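PDB 6ECB: Vlm2 from Streptomyces tsusimaensis, which builds the depsipeptide valinomycin as part of a non-ribosomal peptide synthetase, the chain here being its thioesterase domain, which probably releases the product. Local coordinates for residues G48-G53 / S201-E206; I55-H60 / Q287-H292; Y119-L124 / L233-H238; M165-M170 / D207-F212; V226-R231 / E257-G262. All coordinates share one frame; numbering follows the deposited sequence.

Interaction 1: G48-G53 / S201-E206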
# COMPACT_ATOMS: atom_id res chain seq x y z
N GLY A 48 4.69 0.88 -7.63
CA GLY A 48 4.68 2.27 -8.04
C GLY A 48 5.13 3.23 -6.96
O GLY A 48 5.50 4.39 -7.27
N GLY A 49 5.12 2.79 -5.70
CA GLY A 49 5.80 3.50 -4.64
C GLY A 49 5.07 4.66 -4.03
O GLY A 49 5.67 5.37 -3.22
N THR A 50 3.82 4.90 -4.40
CA THR A 50 3.07 6.04 -3.92
C THR A 50 2.23 5.67 -2.70
O THR A 50 1.81 4.51 -2.56
CB THR A 50 2.16 6.60 -5.01
OG1 THR A 50 1.51 7.79 -4.56
CG2 THR A 50 1.09 5.61 -5.42
N VAL A 51 1.97 6.68 -1.87
CA VAL A 51 1.06 6.60 -0.72
C VAL A 51 -0.37 6.98 -1.10
O VAL A 51 -1.29 6.84 -0.28
CB VAL A 51 1.52 7.55 0.41
CG1 VAL A 51 2.97 7.36 0.75
CG2 VAL A 51 1.28 9.00 0.04
N LEU A 52 -0.60 7.45 -2.32
CA LEU A 52 -1.87 8.10 -2.59
C LEU A 52 -3.06 7.16 -2.49
O LEU A 52 -4.16 7.62 -2.13
CB LEU A 52 -1.79 8.78 -3.94
CG LEU A 52 -1.99 8.01 -5.22
CD1 LEU A 52 -3.48 7.87 -5.55
CD2 LEU A 52 -1.27 8.83 -6.30
N GLY A 53 -2.87 5.86 -2.71
CA GLY A 53 -3.93 4.88 -2.58
C GLY A 53 -4.45 4.68 -1.16
O GLY A 53 -5.51 4.07 -1.00
N SER A 201 -3.61 17.03 -5.47
CA SER A 201 -3.04 17.99 -6.42
C SER A 201 -1.67 18.50 -5.98
O SER A 201 -0.90 18.97 -6.82
CB SER A 201 -4.00 19.17 -6.61
OG SER A 201 -4.11 19.92 -5.43
N ALA A 202 -1.36 18.40 -4.69
CA ALA A 202 -0.09 18.91 -4.19
C ALA A 202 1.09 18.19 -4.83
O ALA A 202 2.13 18.81 -5.11
CB ALA A 202 -0.03 18.75 -2.67
N PHE A 203 0.95 16.89 -5.08
CA PHE A 203 2.05 16.10 -5.60
C PHE A 203 1.79 15.40 -6.93
O PHE A 203 2.76 15.05 -7.61
CB PHE A 203 2.46 15.04 -4.58
CG PHE A 203 1.37 14.06 -4.26
CD1 PHE A 203 1.22 12.92 -5.02
CD2 PHE A 203 0.49 14.29 -3.21
CE1 PHE A 203 0.23 12.00 -4.73
CE2 PHE A 203 -0.51 13.36 -2.91
CZ PHE A 203 -0.64 12.23 -3.67
N LEU A 204 0.54 15.20 -7.34
CA LEU A 204 0.26 14.37 -8.52
C LEU A 204 0.31 15.22 -9.80
O LEU A 204 -0.68 15.50 -10.46
CB LEU A 204 -1.07 13.66 -8.35
CG LEU A 204 -1.49 12.63 -9.40
CD1 LEU A 204 -0.33 12.05 -10.16
CD2 LEU A 204 -2.28 11.54 -8.71
N SER A 205 1.54 15.58 -10.16
CA SER A 205 1.85 16.32 -11.37
C SER A 205 2.06 15.37 -12.55
O SER A 205 2.11 14.15 -12.40
CB SER A 205 3.12 17.13 -11.16
OG SER A 205 4.14 16.22 -10.78
N GLU A 206 2.23 15.96 -13.74
CA GLU A 206 2.57 15.16 -14.92
C GLU A 206 3.85 14.36 -14.67
O GLU A 206 3.92 13.16 -14.99
CB GLU A 206 2.75 16.08 -16.13
CG GLU A 206 3.11 15.33 -17.40
CD GLU A 206 3.41 16.26 -18.56
OE1 GLU A 206 2.96 17.42 -18.51
OE2 GLU A 206 4.12 15.83 -19.49
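Leu52 and Phe203 meet at the ring's edge. Leu52 CB lies 3.6 Å from Phe203 CZ, near the ring plane, while Leu52 CD2 comes in beside the same edge, 3.8 Å from Phe203 CE1. That methyl, Leu52 CD2, also meets Leu204 CD2, at 3.8 Å, the two leucines standing crosswise to each other. Ile167 and Met170 press on Leu52 as well, so this part is close-packed and fully apolar.

The domain is an alpha/beta hydrolase, and 48-53 belongs to the loop between strand 40-44 and helix 55-60, the region where this fold commonly provides the oxyanion hole. Here the loop is held by an ST turn: Thr50 OG1 accepts from Leu52 N at 3.1 Å with a nearly straight angle of 163°, and it has a second hydrogen-bond partner in Tyr208 OH.

Looser contact is found where Thr50 OG1 stands 4.4 Å from Phe203 CE1, oblique to the ring. Phe203 itself is only partly covered, and the chain on either side of the Phe203-Leu204 pair, at Ala202 and Ser205, faces solvent; Ser205 OG there caps Tyr208 N at the start of helix 206-220.

Interaction 2: I55-H60 / Q287-H292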
# COMPACT_ATOMS: atom_id res chain seq x y z
N ILE A 55 -4.94 7.41 0.94
CA ILE A 55 -5.42 8.69 1.46
C ILE A 55 -6.87 8.56 1.91
O ILE A 55 -7.24 9.07 2.97
CB ILE A 55 -5.24 9.80 0.42
CG1 ILE A 55 -3.75 10.15 0.31
CG2 ILE A 55 -6.06 11.03 0.79
CD1 ILE A 55 -3.43 10.97 -0.93
N GLU A 56 -7.71 7.91 1.11
CA GLU A 56 -9.11 7.81 1.49
C GLU A 56 -9.28 7.00 2.76
O GLU A 56 -10.06 7.38 3.65
CB GLU A 56 -9.94 7.21 0.36
CG GLU A 56 -10.25 8.15 -0.78
CD GLU A 56 -10.88 9.48 -0.31
OE1 GLU A 56 -11.89 9.47 0.43
OE2 GLU A 56 -10.34 10.55 -0.70
N LEU A 57 -8.54 5.89 2.89
CA LEU A 57 -8.59 5.10 4.11
C LEU A 57 -8.18 5.95 5.30
O LEU A 57 -8.88 5.99 6.32
CB LEU A 57 -7.69 3.87 3.98
CG LEU A 57 -7.59 3.00 5.22
CD1 LEU A 57 -8.93 2.43 5.66
CD2 LEU A 57 -6.57 1.87 5.01
N ALA A 58 -7.08 6.66 5.16
CA ALA A 58 -6.58 7.48 6.26
C ALA A 58 -7.60 8.53 6.67
O ALA A 58 -7.75 8.82 7.86
CB ALA A 58 -5.27 8.15 5.86
N ARG A 59 -8.35 9.09 5.70
CA ARG A 59 -9.33 10.11 6.03
C ARG A 59 -10.54 9.53 6.77
O ARG A 59 -11.24 10.28 7.45
CB ARG A 59 -9.83 10.84 4.78
CG ARG A 59 -8.80 11.78 4.17
CD ARG A 59 -9.53 12.93 3.48
NE ARG A 59 -10.46 12.40 2.50
CZ ARG A 59 -11.48 13.06 1.97
NH1 ARG A 59 -12.25 12.45 1.08
NH2 ARG A 59 -11.74 14.32 2.32
N HIS A 60 -10.81 8.24 6.61
CA HIS A 60 -11.98 7.63 7.23
C HIS A 60 -11.69 7.03 8.60
O HIS A 60 -12.63 6.85 9.40
CB HIS A 60 -12.54 6.54 6.32
CG HIS A 60 -13.36 7.08 5.17
ND1 HIS A 60 -12.79 7.54 4.01
CD2 HIS A 60 -14.69 7.21 5.01
CE1 HIS A 60 -13.74 7.94 3.18
NE2 HIS A 60 -14.90 7.74 3.76
N GLN A 287 -13.87 1.36 9.51
CA GLN A 287 -14.58 1.02 10.74
C GLN A 287 -14.05 -0.27 11.34
O GLN A 287 -13.92 -0.39 12.56
CB GLN A 287 -16.08 0.91 10.44
CG GLN A 287 -16.94 0.46 11.58
CD GLN A 287 -18.44 0.60 11.26
OE1 GLN A 287 -18.89 1.67 10.82
NE2 GLN A 287 -19.20 -0.48 11.46
N LEU A 288 -13.74 -1.25 10.49
CA LEU A 288 -13.23 -2.53 10.97
C LEU A 288 -11.79 -2.43 11.46
O LEU A 288 -11.42 -3.08 12.45
CB LEU A 288 -13.38 -3.58 9.86
CG LEU A 288 -14.84 -4.01 9.67
CD1 LEU A 288 -15.06 -4.71 8.34
CD2 LEU A 288 -15.27 -4.89 10.80
N LEU A 289 -10.94 -1.65 10.78
CA LEU A 289 -9.60 -1.40 11.31
C LEU A 289 -9.69 -0.70 12.66
O LEU A 289 -8.95 -1.02 13.60
CB LEU A 289 -8.76 -0.54 10.36
CG LEU A 289 -7.74 -1.20 9.47
CD1 LEU A 289 -8.46 -2.08 8.48
CD2 LEU A 289 -6.90 -0.13 8.75
N ASP A 290 -10.58 0.28 12.76
CA ASP A 290 -10.78 0.96 14.04
C ASP A 290 -11.16 -0.03 15.12
O ASP A 290 -10.62 -0.01 16.23
CB ASP A 290 -11.86 2.03 13.93
CG ASP A 290 -11.41 3.31 13.26
OD1 ASP A 290 -10.20 3.57 13.14
OD2 ASP A 290 -12.32 4.10 12.88
N ARG A 291 -12.12 -0.91 14.81
CA ARG A 291 -12.65 -1.83 15.81
C ARG A 291 -11.60 -2.84 16.25
O ARG A 291 -11.49 -3.14 17.45
CB ARG A 291 -13.87 -2.57 15.26
CG ARG A 291 -14.45 -3.61 16.21
CD ARG A 291 -15.62 -4.36 15.56
NE ARG A 291 -16.51 -3.45 14.83
CZ ARG A 291 -17.42 -3.84 13.94
NH1 ARG A 291 -17.58 -5.13 13.66
NH2 ARG A 291 -18.16 -2.93 13.32
N HIS A 292 -10.86 -3.40 15.29
CA HIS A 292 -9.93 -4.48 15.58
C HIS A 292 -8.56 -4.01 16.01
O HIS A 292 -7.89 -4.73 16.78
CB HIS A 292 -9.81 -5.40 14.37
CG HIS A 292 -11.02 -6.24 14.14
ND1 HIS A 292 -11.20 -7.45 14.77
CD2 HIS A 292 -12.11 -6.03 13.37
CE1 HIS A 292 -12.36 -7.96 14.39
NE2 HIS A 292 -12.93 -7.12 13.55
O HOH W 1 -13.83 4.68 10.69
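Leu57 and Leu289 link two helices, 55-60 and 281-293, that lie on one face of the central sheet, a pairing characteristic of the alpha/beta hydrolase fold. Leu57 shows how a side chain not aimed at its partner can still reach it. Its CB stays back from the second helix. With CG anti to the backbone N (chi1 176°), Leu57 CG comes to 4.8 Å from Leu289 CD2. The branch then splits: Leu57 CD1 is 4.5 Å from Leu289 CD2, whereas Leu57 CD2 makes the nearest approach, 4.3 Å from Leu289 CD2. These are loose van der Waals distances, and the space around the pair is shared with Leu137 of strand 134-137, which touches both leucines; Val282 also packs on Leu57.

Polar groups on 55-60 mostly serve their own helix. His60 ND1 donates to Glu56 O at 2.8 Å along a nearly straight path (170°), with the oxygen in the imidazole plane but the nitrogen above the carbonyl plane, which fixes the ring's rotation. One turn apart, Arg59 NH1 forms a salt bridge to the syn lone pair of Glu56 OE1, and Glu56 OE2 is paired with Arg199.

Where helix 55-60 ends, the carboxylate of Asp290 takes over. Its OD2 accepts from Lys62 N, a backbone donor just past the helix. A single water ties the helices together, donating to His60 O at 2.8 Å and to Asp290 OD2 at 2.7 Å.

Interaction 3: Y119-L124 / L233-H238; sequences YLATML and LDIPIH
The backbones come nearest at Thr122 and Leu233, whose CA atoms stand 6.3 Å apart where helix 112-126 passes the loop leading into strand 237-241. In the alpha/beta hydrolase fold this helix is the one that follows the nucleophile elbow, and the contact illustrates how its outer turns are fitted to a neighbouring strand's approach.

Leu233 carries most of the packing. Its CG is anti to the backbone N (chi1 -179°), which extends both methyls to the helix. CD1 lodges between two helix residues, 3.7 Å from Thr122 CG2 and 3.9 Å from Ala121 CB, while Leu233 CD2 lies 4.1 Å from that same Ala121 CB. Ile235 adds a looser touch, its CD1 4.3 Å from Ala121 CB. Phe118 and Leu125, on the same helix, also touch Leu233.

Thr122 divides its two branches between tasks. CG2 meets the leucine, and OG1 turns back along the helix to donate to Tyr119 O at 2.8 Å. With both branches of Thr122 removed, an alanine here would probably open a gap beside Leu233 CD1 and leave Tyr119 O without its hydroxyl donor. Tyr119 O is doubly gripped, because Met123 N donates to it at 2.9 Å in the regular helical bond. Both donors reach this oxygen from the same face of its carbonyl plane, Thr122 OG1 tilted 22° out of that plane.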
# COMPACT_ATOMS: atom_id res chain seq x y z
N TYR A 119 8.20 -7.50 5.51
CA TYR A 119 9.65 -7.52 5.58
C TYR A 119 10.20 -6.29 6.31
O TYR A 119 11.21 -6.40 7.03
CB TYR A 119 10.23 -7.61 4.18
CG TYR A 119 10.40 -9.03 3.67
CD1 TYR A 119 9.38 -9.69 3.03
CD2 TYR A 119 11.63 -9.66 3.78
CE1 TYR A 119 9.54 -10.97 2.56
CE2 TYR A 119 11.80 -10.94 3.29
CZ TYR A 119 10.75 -11.59 2.69
OH TYR A 119 10.93 -12.87 2.20
N LEU A 120 9.54 -5.14 6.15
CA LEU A 120 9.87 -3.93 6.90
C LEU A 120 9.79 -4.19 8.40
O LEU A 120 10.72 -3.87 9.17
CB LEU A 120 8.87 -2.82 6.48
CG LEU A 120 9.07 -1.38 6.79
CD1 LEU A 120 8.01 -0.63 5.99
CD2 LEU A 120 8.95 -1.20 8.27
N ALA A 121 8.68 -4.78 8.82
CA ALA A 121 8.53 -5.12 10.23
C ALA A 121 9.63 -6.06 10.71
O ALA A 121 10.16 -5.88 11.81
CB ALA A 121 7.15 -5.73 10.47
N THR A 122 10.00 -7.07 9.90
CA THR A 122 11.05 -7.97 10.36
C THR A 122 12.36 -7.22 10.50
O THR A 122 13.12 -7.45 11.46
CB THR A 122 11.25 -9.19 9.45
OG1 THR A 122 11.92 -8.82 8.25
CG2 THR A 122 9.96 -9.85 9.10
N MET A 123 12.63 -6.28 9.59
CA MET A 123 13.86 -5.49 9.67
C MET A 123 13.87 -4.59 10.91
O MET A 123 14.90 -4.45 11.56
CB MET A 123 14.05 -4.66 8.41
CG MET A 123 15.39 -3.99 8.26
SD MET A 123 15.64 -3.43 6.54
CE MET A 123 15.67 -4.96 5.64
N LEU A 124 12.74 -3.96 11.23
CA LEU A 124 12.68 -3.15 12.44
C LEU A 124 12.95 -4.01 13.67
O LEU A 124 13.70 -3.61 14.56
CB LEU A 124 11.32 -2.45 12.54
CG LEU A 124 11.09 -1.37 11.48
CD1 LEU A 124 9.65 -0.89 11.57
CD2 LEU A 124 12.05 -0.20 11.63
N LEU A 233 7.12 -13.73 11.95
CA LEU A 233 7.15 -12.38 12.50
C LEU A 233 6.63 -12.42 13.92
O LEU A 233 5.58 -13.02 14.19
CB LEU A 233 6.31 -11.44 11.63
CG LEU A 233 6.26 -10.00 12.04
CD1 LEU A 233 7.61 -9.32 11.87
CD2 LEU A 233 5.20 -9.28 11.21
N ASP A 234 7.37 -11.80 14.84
CA ASP A 234 7.08 -11.91 16.26
C ASP A 234 6.24 -10.74 16.78
O ASP A 234 6.47 -10.29 17.90
CB ASP A 234 8.41 -12.00 17.02
CG ASP A 234 8.21 -12.27 18.49
OD1 ASP A 234 7.36 -13.11 18.80
OD2 ASP A 234 8.89 -11.63 19.33
N ILE A 235 5.35 -10.19 15.96
CA ILE A 235 4.31 -9.29 16.44
C ILE A 235 2.98 -9.76 15.85
O ILE A 235 2.97 -10.53 14.89
CB ILE A 235 4.58 -7.82 16.02
CG1 ILE A 235 4.61 -7.68 14.49
CG2 ILE A 235 5.90 -7.34 16.64
CD1 ILE A 235 4.89 -6.22 14.05
N PRO A 236 1.85 -9.32 16.40
CA PRO A 236 0.57 -9.84 15.91
C PRO A 236 0.29 -9.34 14.50
O PRO A 236 0.62 -8.21 14.15
CB PRO A 236 -0.46 -9.26 16.89
CG PRO A 236 0.31 -8.73 18.03
CD PRO A 236 1.69 -8.50 17.61
N ILE A 237 -0.35 -10.20 13.72
CA ILE A 237 -0.74 -9.89 12.35
C ILE A 237 -2.26 -9.83 12.29
O ILE A 237 -2.95 -10.71 12.84
CB ILE A 237 -0.20 -10.93 11.37
CG1 ILE A 237 1.30 -11.04 11.50
CG2 ILE A 237 -0.61 -10.58 9.97
CD1 ILE A 237 1.89 -12.07 10.61
N HIS A 238 -2.80 -8.78 11.65
CA HIS A 238 -4.22 -8.66 11.35
C HIS A 238 -4.36 -8.65 9.85
O HIS A 238 -3.78 -7.78 9.20
CB HIS A 238 -4.84 -7.38 11.89
CG HIS A 238 -5.29 -7.48 13.31
ND1 HIS A 238 -4.40 -7.37 14.35
CD2 HIS A 238 -6.50 -7.71 13.87
CE1 HIS A 238 -5.04 -7.50 15.49
NE2 HIS A 238 -6.32 -7.72 15.23

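Interaction 4: M165-M170 / D207-F212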
# COMPACT_ATOMS: atom_id res chain seq x y z
N MET A 165 -6.27 0.19 -14.64
CA MET A 165 -6.71 -0.64 -13.52
C MET A 165 -6.07 -0.23 -12.20
O MET A 165 -6.67 -0.44 -11.15
CB MET A 165 -6.40 -2.11 -13.80
CG MET A 165 -7.12 -2.70 -15.03
SD MET A 165 -8.90 -2.34 -15.16
CE MET A 165 -9.49 -2.88 -13.57
N GLY A 166 -4.86 0.34 -12.23
CA GLY A 166 -4.18 0.70 -11.00
C GLY A 166 -4.52 2.10 -10.54
O GLY A 166 -5.52 2.31 -9.84
N ILE A 167 -3.73 3.09 -10.96
CA ILE A 167 -3.99 4.46 -10.51
C ILE A 167 -5.33 4.97 -11.05
O ILE A 167 -6.00 5.78 -10.39
CB ILE A 167 -2.80 5.38 -10.87
CG1 ILE A 167 -3.01 6.76 -10.24
CG2 ILE A 167 -2.60 5.47 -12.39
CD1 ILE A 167 -1.71 7.47 -9.95
N GLY A 168 -5.75 4.53 -12.24
CA GLY A 168 -7.10 4.84 -12.69
C GLY A 168 -8.14 4.44 -11.65
O GLY A 168 -9.08 5.20 -11.37
N GLY A 169 -7.97 3.27 -11.05
CA GLY A 169 -8.83 2.87 -9.96
C GLY A 169 -8.67 3.76 -8.75
O GLY A 169 -9.65 4.26 -8.20
N MET A 170 -7.41 3.99 -8.32
CA MET A 170 -7.16 4.82 -7.15
C MET A 170 -7.85 6.17 -7.28
O MET A 170 -8.16 6.80 -6.26
CB MET A 170 -5.65 5.02 -6.92
CG MET A 170 -4.83 3.79 -6.44
SD MET A 170 -3.03 4.15 -6.43
CE MET A 170 -2.29 2.56 -6.05
N ASP A 207 4.85 14.99 -14.07
CA ASP A 207 6.11 14.32 -13.78
C ASP A 207 5.94 13.20 -12.76
O ASP A 207 6.52 12.12 -12.91
CB ASP A 207 7.11 15.36 -13.28
CG ASP A 207 8.48 14.79 -13.10
OD1 ASP A 207 9.08 14.42 -14.13
OD2 ASP A 207 8.94 14.72 -11.94
N TYR A 208 5.18 13.45 -11.69
CA TYR A 208 4.96 12.42 -10.69
C TYR A 208 4.26 11.22 -11.30
O TYR A 208 4.60 10.06 -11.00
CB TYR A 208 4.11 12.99 -9.55
CG TYR A 208 3.94 12.08 -8.37
CD1 TYR A 208 4.78 12.16 -7.27
CD2 TYR A 208 2.93 11.13 -8.35
CE1 TYR A 208 4.61 11.34 -6.19
CE2 TYR A 208 2.76 10.31 -7.28
CZ TYR A 208 3.61 10.41 -6.20
OH TYR A 208 3.43 9.59 -5.16
N LEU A 209 3.25 11.46 -12.13
CA LEU A 209 2.53 10.35 -12.74
C LEU A 209 3.45 9.50 -13.60
O LEU A 209 3.38 8.27 -13.57
CB LEU A 209 1.37 10.92 -13.57
CG LEU A 209 0.55 9.90 -14.35
CD1 LEU A 209 -0.10 8.89 -13.42
CD2 LEU A 209 -0.50 10.63 -15.18
N ASP A 210 4.29 10.15 -14.40
CA ASP A 210 5.26 9.42 -15.21
C ASP A 210 6.17 8.57 -14.34
O ASP A 210 6.41 7.39 -14.63
CB ASP A 210 6.07 10.42 -16.04
CG ASP A 210 6.98 9.74 -17.02
OD1 ASP A 210 6.45 9.12 -17.96
OD2 ASP A 210 8.22 9.81 -16.85
N ARG A 211 6.66 9.14 -13.25
CA ARG A 211 7.59 8.41 -12.40
C ARG A 211 6.89 7.26 -11.71
O ARG A 211 7.44 6.17 -11.57
CB ARG A 211 8.22 9.35 -11.39
CG ARG A 211 9.17 10.37 -12.01
CD ARG A 211 9.57 11.43 -10.98
NE ARG A 211 10.45 12.45 -11.56
CZ ARG A 211 11.77 12.50 -11.39
NH1 ARG A 211 12.39 11.59 -10.65
NH2 ARG A 211 12.47 13.47 -11.97
N PHE A 212 5.64 7.48 -11.29
CA PHE A 212 4.86 6.42 -10.68
C PHE A 212 4.65 5.27 -11.66
O PHE A 212 4.81 4.10 -11.30
CB PHE A 212 3.51 6.97 -10.20
CG PHE A 212 2.51 5.88 -9.97
CD1 PHE A 212 2.50 5.19 -8.79
CD2 PHE A 212 1.62 5.51 -10.98
CE1 PHE A 212 1.63 4.16 -8.59
CE2 PHE A 212 0.74 4.46 -10.79
CZ PHE A 212 0.73 3.80 -9.60
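Gly166 O, the carbonyl just ahead of Ile167, is gripped twice: Met170 N donates to it at 3.0 Å, and Gly169 N adds a weak bond. These bonds shape the short helix 167-170, from whose first turn Ile167 points at Leu209 and Phe212 of helix 206-220.

Ile167 and the Phe212 ring lie alongside one another, each reaching toward the other's base. Ile167 CB is 3.7 Å from Phe212 CE2, and Ile167 CG2 lies 3.8 Å from that same carbon. Farther out, with CG1 anti to the backbone N (chi1 -173°), the chain carries CD1 over one face of the ring. There it makes a CH-pi contact, 4.2 Å from the Phe212 centroid and 24° off the normal, displaced toward the rim. The same methyl touches Leu209, Ile167 CD1 to Leu209 CD1 being 4.1 Å. One isoleucine is thereby held by an aromatic face and a leucine methyl, and Leu190 of helix 183-194 also packs on it.

Polar residues of helix 206-220 sit apart from this apolar seam. Arg211 NE forms a salt bridge to Asp207 OD2 at 2.8 Å, one turn back, though the bond is bent (140°) and the nitrogen lies well out of the carboxylate plane. Arg211 NH1 also reaches Gly74 O and Glu79 O, which tether the helix to a loop.

Such helix-on-helix packing, in the stretch of chain inserted between strands 134-137 and 237-241, is consistent with the helical lid of thioesterase domains of the alpha/beta hydrolase fold.

Interaction 5: V226-R231 / E257-G262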
# COMPACT_ATOMS: atom_id res chain seq x y z
N VAL A 226 10.63 -14.04 -4.41
CA VAL A 226 11.40 -13.08 -3.62
C VAL A 226 10.55 -12.40 -2.56
O VAL A 226 11.02 -12.11 -1.45
CB VAL A 226 12.04 -12.05 -4.58
CG1 VAL A 226 12.65 -10.93 -3.80
CG2 VAL A 226 13.10 -12.73 -5.48
N VAL A 227 9.29 -12.08 -2.88
CA VAL A 227 8.46 -11.32 -1.95
C VAL A 227 7.75 -12.23 -0.95
O VAL A 227 7.23 -11.73 0.06
CB VAL A 227 7.42 -10.41 -2.65
CG1 VAL A 227 8.10 -9.58 -3.77
CG2 VAL A 227 6.27 -11.20 -3.22
N LEU A 228 7.74 -13.53 -1.17
CA LEU A 228 7.13 -14.45 -0.21
C LEU A 228 7.82 -14.33 1.15
O LEU A 228 9.06 -14.33 1.22
CB LEU A 228 7.25 -15.89 -0.73
CG LEU A 228 6.55 -16.94 0.15
CD1 LEU A 228 5.04 -16.86 -0.05
CD2 LEU A 228 7.06 -18.34 -0.17
N PRO A 229 7.07 -14.21 2.25
CA PRO A 229 7.70 -14.26 3.57
C PRO A 229 8.51 -15.54 3.74
O PRO A 229 8.17 -16.59 3.20
CB PRO A 229 6.50 -14.20 4.52
CG PRO A 229 5.47 -13.44 3.77
CD PRO A 229 5.65 -13.85 2.33
N GLN A 230 9.58 -15.43 4.51
CA GLN A 230 10.49 -16.56 4.72
C GLN A 230 10.91 -16.74 6.17
O GLN A 230 11.84 -17.52 6.43
CB GLN A 230 11.75 -16.41 3.87
CG GLN A 230 11.57 -16.60 2.39
CD GLN A 230 11.11 -18.01 2.02
OE1 GLN A 230 11.06 -18.90 2.87
NE2 GLN A 230 10.78 -18.20 0.75
N ARG A 231 10.31 -16.03 7.11
CA ARG A 231 10.53 -16.24 8.53
C ARG A 231 9.24 -15.88 9.24
O ARG A 231 8.30 -15.34 8.64
CB ARG A 231 11.71 -15.42 9.06
CG ARG A 231 11.48 -13.92 9.07
CD ARG A 231 12.73 -13.20 9.55
NE ARG A 231 12.55 -12.57 10.85
CZ ARG A 231 13.46 -11.80 11.43
NH1 ARG A 231 14.62 -11.58 10.81
NH2 ARG A 231 13.23 -11.24 12.61
N GLU A 257 -0.72 -17.45 8.62
CA GLU A 257 -0.39 -18.11 9.88
C GLU A 257 0.97 -18.80 9.83
O GLU A 257 1.64 -18.94 10.88
CB GLU A 257 -1.51 -19.08 10.26
CG GLU A 257 -1.31 -19.69 11.62
CD GLU A 257 -2.61 -20.19 12.27
OE1 GLU A 257 -3.70 -20.11 11.64
OE2 GLU A 257 -2.52 -20.67 13.43
N ASN A 258 1.44 -19.19 8.65
CA ASN A 258 2.77 -19.77 8.51
C ASN A 258 3.84 -18.82 9.04
O ASN A 258 4.91 -19.26 9.45
CB ASN A 258 3.14 -20.03 7.05
CG ASN A 258 2.23 -21.00 6.36
OD1 ASN A 258 1.25 -21.50 6.91
ND2 ASN A 258 2.57 -21.31 5.11
N TYR A 259 3.57 -17.52 8.94
CA TYR A 259 4.56 -16.46 9.13
C TYR A 259 4.29 -15.67 10.40
O TYR A 259 4.84 -14.58 10.58
CB TYR A 259 4.59 -15.56 7.89
CG TYR A 259 4.76 -16.41 6.66
CD1 TYR A 259 5.93 -17.13 6.46
CD2 TYR A 259 3.75 -16.54 5.71
CE1 TYR A 259 6.08 -17.98 5.35
CE2 TYR A 259 3.89 -17.38 4.63
CZ TYR A 259 5.04 -18.08 4.44
OH TYR A 259 5.15 -18.94 3.35
N ALA A 260 3.47 -16.21 11.28
CA ALA A 260 3.08 -15.52 12.49
C ALA A 260 3.69 -16.28 13.66
O ALA A 260 3.34 -17.43 13.88
CB ALA A 260 1.57 -15.47 12.63
N ALA A 261 4.60 -15.65 14.39
CA ALA A 261 5.11 -16.31 15.59
C ALA A 261 4.17 -16.14 16.76
O ALA A 261 4.27 -16.88 17.74
CB ALA A 261 6.50 -15.80 15.95
N GLY A 262 3.25 -15.19 16.67
CA GLY A 262 2.27 -14.98 17.70
C GLY A 262 0.87 -15.02 17.15
O GLY A 262 0.52 -15.94 16.41
O HOH W 2 7.66 -19.67 3.02
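Pro229 and Tyr259 form the CH-pi part of this contact. Pro229 CB sits over one face of the phenol, 3.6 Å from the ring centroid and 15° off its normal. Asn258 CB covers the opposite face, so the ring is sandwiched between two aliphatic carbons. Tyr259 CG stands anti to its own carbonyl carbon (chi1 -52°), a setting that turns the flat of the ring onto the proline.

Van der Waals contact continues at the end of the phenol, where the branched end of Leu228 rests against the hydroxyl oxygen, Leu228 CD1 lying 4.0 Å from Tyr259 OH.

Polar atoms approach the ring from two directions. Above its plane, on the proline's side, Pro229 O stands 3.3 Å from Tyr259 CE1. At the edge, a water in the ring plane lies 2.6 Å from Tyr259 OH and donates to Pro229 O at 3.1 Å. Also at the edge, Arg231 O lies 3.7 Å from Tyr259 CD1. The guanidinium of Arg231 belongs elsewhere, in a salt bridge with Asp126.

A leucine in place of Tyr259 would probably leave Pro229 CB without an aromatic face and the bridging water without its hydroxyl partner.

The segments lead toward neighbouring strands, 237-241 and 264-268, of the alpha/beta hydrolase sheet. Arg231 O is buried here with no hydrogen-bond partner, which implies that the faintly positive C-H edge of the ring may compensate it in part.

Overall arrangement
The five contacts illustrate how one alpha/beta hydrolase domain is tied together at separate places. Interactions 1 and 4, with centres 7 Å apart, share the region around helix 206-220. Interactions 3 and 5, 9 Å apart, sit on the other side of the chain's centre, about 26 to 30 Å from that pair, near the approaches to strands 237-241 and 264-268. Interaction 2 joins an early and a late helix over the sheet and touches both 1 and 3. Along the chain, interaction 2 spans interactions 3, 4 and 5, and interaction 4 closes before interaction 5 opens. The probable lid and the sheet-bearing core are thus each packed locally, while 48-53 joins them.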